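Local coordinates for SIR4-interacting protein SIF2 (Saccharomyces cerevisiae, PDB 1R5M) that acts as a WD40-repeat subunit of the Set3C transcriptional corepressor complex and antagonizes telomeric silencing in yeast, at residues Asn259-Ser264 with Ile273-Asn278. Residues are numbered along the deposited sequence; the frame is centred on the assembly and turned at random.
Sequences NKLLLS and IWHGGN
Trp274 reaches across to Ser264, and its indole NE1 gives a nearly straight hydrogen bond of 2.8 Å to Ser264 OG, which lies in the ring plane. With chi1 at 62°, Ser264 holds OG between its backbone N and carbonyl carbon, where the small hydroxyl also bonds His246 NE2. His246, Ser264 and Trp274 are the His-Ser-Trp part of the Asp-His-Ser/Thr-Trp tetrad of WD repeats; tryptophan suits it by joining a broad apolar ring to one buried donor. A phenylalanine at Trp274 would probably leave Ser264 OG without this donor and weaken the tie between the strands. Leu262 and Trp274 form an antiparallel hydrogen-bonded pair, and Leu262 CD2 packs beside the indole CD1. On the other face, branched aliphatic chains fill the tight core: Leu263 CD1 meets Ile273 CD1 at 3.7 Å, while Ile273 CG2 touches Leu261 CD1. Beyond Trp274 the second strand gives way to loop, and solvent enters. Here Leu261 CD2 still covers His275 CB, but two waters link the segments: one donates to Lys260 O and His275 O, the other donates to Lys260 O and lies 2.6 Å from His275 ND1, in the plane of that exposed, polar ring. The hairpin lies between strands 250-256 and 283-285 of its WD 5 propeller blade; Leu261 and Leu263 pack on strand 292-298 of the next blade, Leu262 and Trp274 on Leu243 of strand 241-243, from the preceding blade.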
loop_
_atom_site.group_PDB
_atom_site.type_symbol
_atom_site.label_atom_id
_atom_site.label_comp_id
_atom_site.label_asym_id
_atom_site.label_seq_id
_atom_site.Cartn_x
_atom_site.Cartn_y
_atom_site.Cartn_z
ATOM N N ASN A 259 -2.770 -18.201 -6.428
ATOM C CA ASN A 259 -1.894 -18.770 -7.446
ATOM C C ASN A 259 -0.468 -18.979 -6.924
ATOM O O ASN A 259 0.389 -19.513 -7.627
ATOM C CB ASN A 259 -1.878 -17.901 -8.717
ATOM C CG ASN A 259 -1.355 -16.500 -8.473
ATOM O OD1 ASN A 259 -0.711 -16.234 -7.465
ATOM N ND2 ASN A 259 -1.618 -15.597 -9.415
ATOM N N LYS A 260 -0.231 -18.561 -5.681
ATOM C CA LYS A 260 1.069 -18.702 -5.023
ATOM C C LYS A 260 2.224 -18.017 -5.746
ATOM O O LYS A 260 3.356 -18.506 -5.743
ATOM C CB LYS A 260 1.400 -20.188 -4.829
ATOM C CG LYS A 260 0.332 -20.968 -4.079
ATOM C CD LYS A 260 0.086 -20.398 -2.689
ATOM C CE LYS A 260 -0.953 -21.215 -1.932
ATOM N NZ LYS A 260 -1.252 -20.626 -0.597
ATOM N N LEU A 261 1.937 -16.878 -6.365
ATOM C CA LEU A 261 2.964 -16.133 -7.076
ATOM C C LEU A 261 3.222 -14.795 -6.406
ATOM O O LEU A 261 2.316 -14.188 -5.837
ATOM C CB LEU A 261 2.542 -15.884 -8.525
ATOM C CG LEU A 261 2.322 -17.115 -9.409
ATOM C CD1 LEU A 261 1.815 -16.670 -10.772
ATOM C CD2 LEU A 261 3.625 -17.893 -9.554
ATOM N N LEU A 262 4.471 -14.351 -6.478
ATOM C CA LEU A 262 4.874 -13.074 -5.911
ATOM C C LEU A 262 5.038 -12.056 -7.027
ATOM O O LEU A 262 5.696 -12.329 -8.030
ATOM C CB LEU A 262 6.210 -13.208 -5.178
ATOM C CG LEU A 262 6.815 -11.893 -4.672
ATOM C CD1 LEU A 262 5.968 -11.344 -3.526
ATOM C CD2 LEU A 262 8.247 -12.127 -4.214
ATOM N N LEU A 263 4.424 -10.891 -6.852
ATOM C CA LEU A 263 4.540 -9.802 -7.812
ATOM C C LEU A 263 5.505 -8.790 -7.209
ATOM O O LEU A 263 5.368 -8.420 -6.042
ATOM C CB LEU A 263 3.180 -9.126 -8.031
ATOM C CG LEU A 263 3.214 -7.705 -8.611
ATOM C CD1 LEU A 263 3.685 -7.733 -10.061
ATOM C CD2 LEU A 263 1.822 -7.097 -8.525
ATOM N N SER A 264 6.499 -8.365 -7.984
ATOM C CA SER A 264 7.432 -7.356 -7.501
ATOM C C SER A 264 7.522 -6.230 -8.526
ATOM O O SER A 264 7.319 -6.449 -9.720
ATOM C CB SER A 264 8.826 -7.960 -7.265
ATOM O OG SER A 264 9.391 -8.457 -8.468
ATOM N N ILE A 273 7.293 -11.524 -11.898
ATOM C CA ILE A 273 6.389 -12.479 -11.263
ATOM C C ILE A 273 7.278 -13.649 -10.867
ATOM O O ILE A 273 8.020 -14.174 -11.702
ATOM C CB ILE A 273 5.301 -12.979 -12.247
ATOM C CG1 ILE A 273 4.498 -11.795 -12.805
ATOM C CG2 ILE A 273 4.379 -13.963 -11.542
ATOM C CD1 ILE A 273 3.724 -11.005 -11.765
ATOM N N TRP A 274 7.217 -14.059 -9.604
ATOM C CA TRP A 274 8.067 -15.150 -9.130
ATOM C C TRP A 274 7.302 -16.364 -8.641
ATOM O O TRP A 274 6.329 -16.245 -7.890
ATOM C CB TRP A 274 8.974 -14.671 -7.992
ATOM C CG TRP A 274 9.649 -13.364 -8.241
ATOM C CD1 TRP A 274 9.104 -12.118 -8.097
ATOM C CD2 TRP A 274 11.001 -13.166 -8.669
ATOM N NE1 TRP A 274 10.033 -11.159 -8.407
ATOM C CE2 TRP A 274 11.207 -11.771 -8.761
ATOM C CE3 TRP A 274 12.060 -14.029 -8.985
ATOM C CZ2 TRP A 274 12.428 -11.217 -9.154
ATOM C CZ3 TRP A 274 13.279 -13.477 -9.378
ATOM C CH2 TRP A 274 13.450 -12.081 -9.458
ATOM N N HIS A 275 7.765 -17.535 -9.067
ATOM C CA HIS A 275 7.171 -18.806 -8.670
ATOM C C HIS A 275 8.144 -19.585 -7.792
ATOM O O HIS A 275 7.758 -20.130 -6.757
ATOM C CB HIS A 275 6.840 -19.646 -9.900
ATOM C CG HIS A 275 6.711 -21.109 -9.611
ATOM N ND1 HIS A 275 5.655 -21.639 -8.903
ATOM C CD2 HIS A 275 7.523 -22.150 -9.910
ATOM C CE1 HIS A 275 5.820 -22.944 -8.781
ATOM N NE2 HIS A 275 6.947 -23.279 -9.384
ATOM N N GLY A 276 9.401 -19.642 -8.220
ATOM C CA GLY A 276 10.419 -20.368 -7.477
ATOM C C GLY A 276 10.846 -19.673 -6.202
ATOM O O GLY A 276 10.782 -18.449 -6.103
ATOM N N GLY A 277 11.286 -20.455 -5.224
ATOM C CA GLY A 277 11.720 -19.882 -3.960
ATOM C C GLY A 277 13.164 -19.434 -4.042
ATOM O O GLY A 277 13.749 -18.965 -3.065
ATOM N N ASN A 278 13.740 -19.579 -5.227
ATOM C CA ASN A 278 15.121 -19.197 -5.465
ATOM C C ASN A 278 15.383 -19.235 -6.967
ATOM O O ASN A 278 14.855 -20.090 -7.673
ATOM C CB ASN A 278 16.059 -20.161 -4.732
ATOM C CG ASN A 278 17.510 -19.965 -5.109
ATOM O OD1 ASN A 278 17.997 -20.558 -6.075
ATOM N ND2 ASN A 278 18.208 -19.120 -4.360
HETATM O O HOH W 1 5.398 -20.228 -5.087
HETATM O O HOH W 2 3.753 -21.167 -7.210
#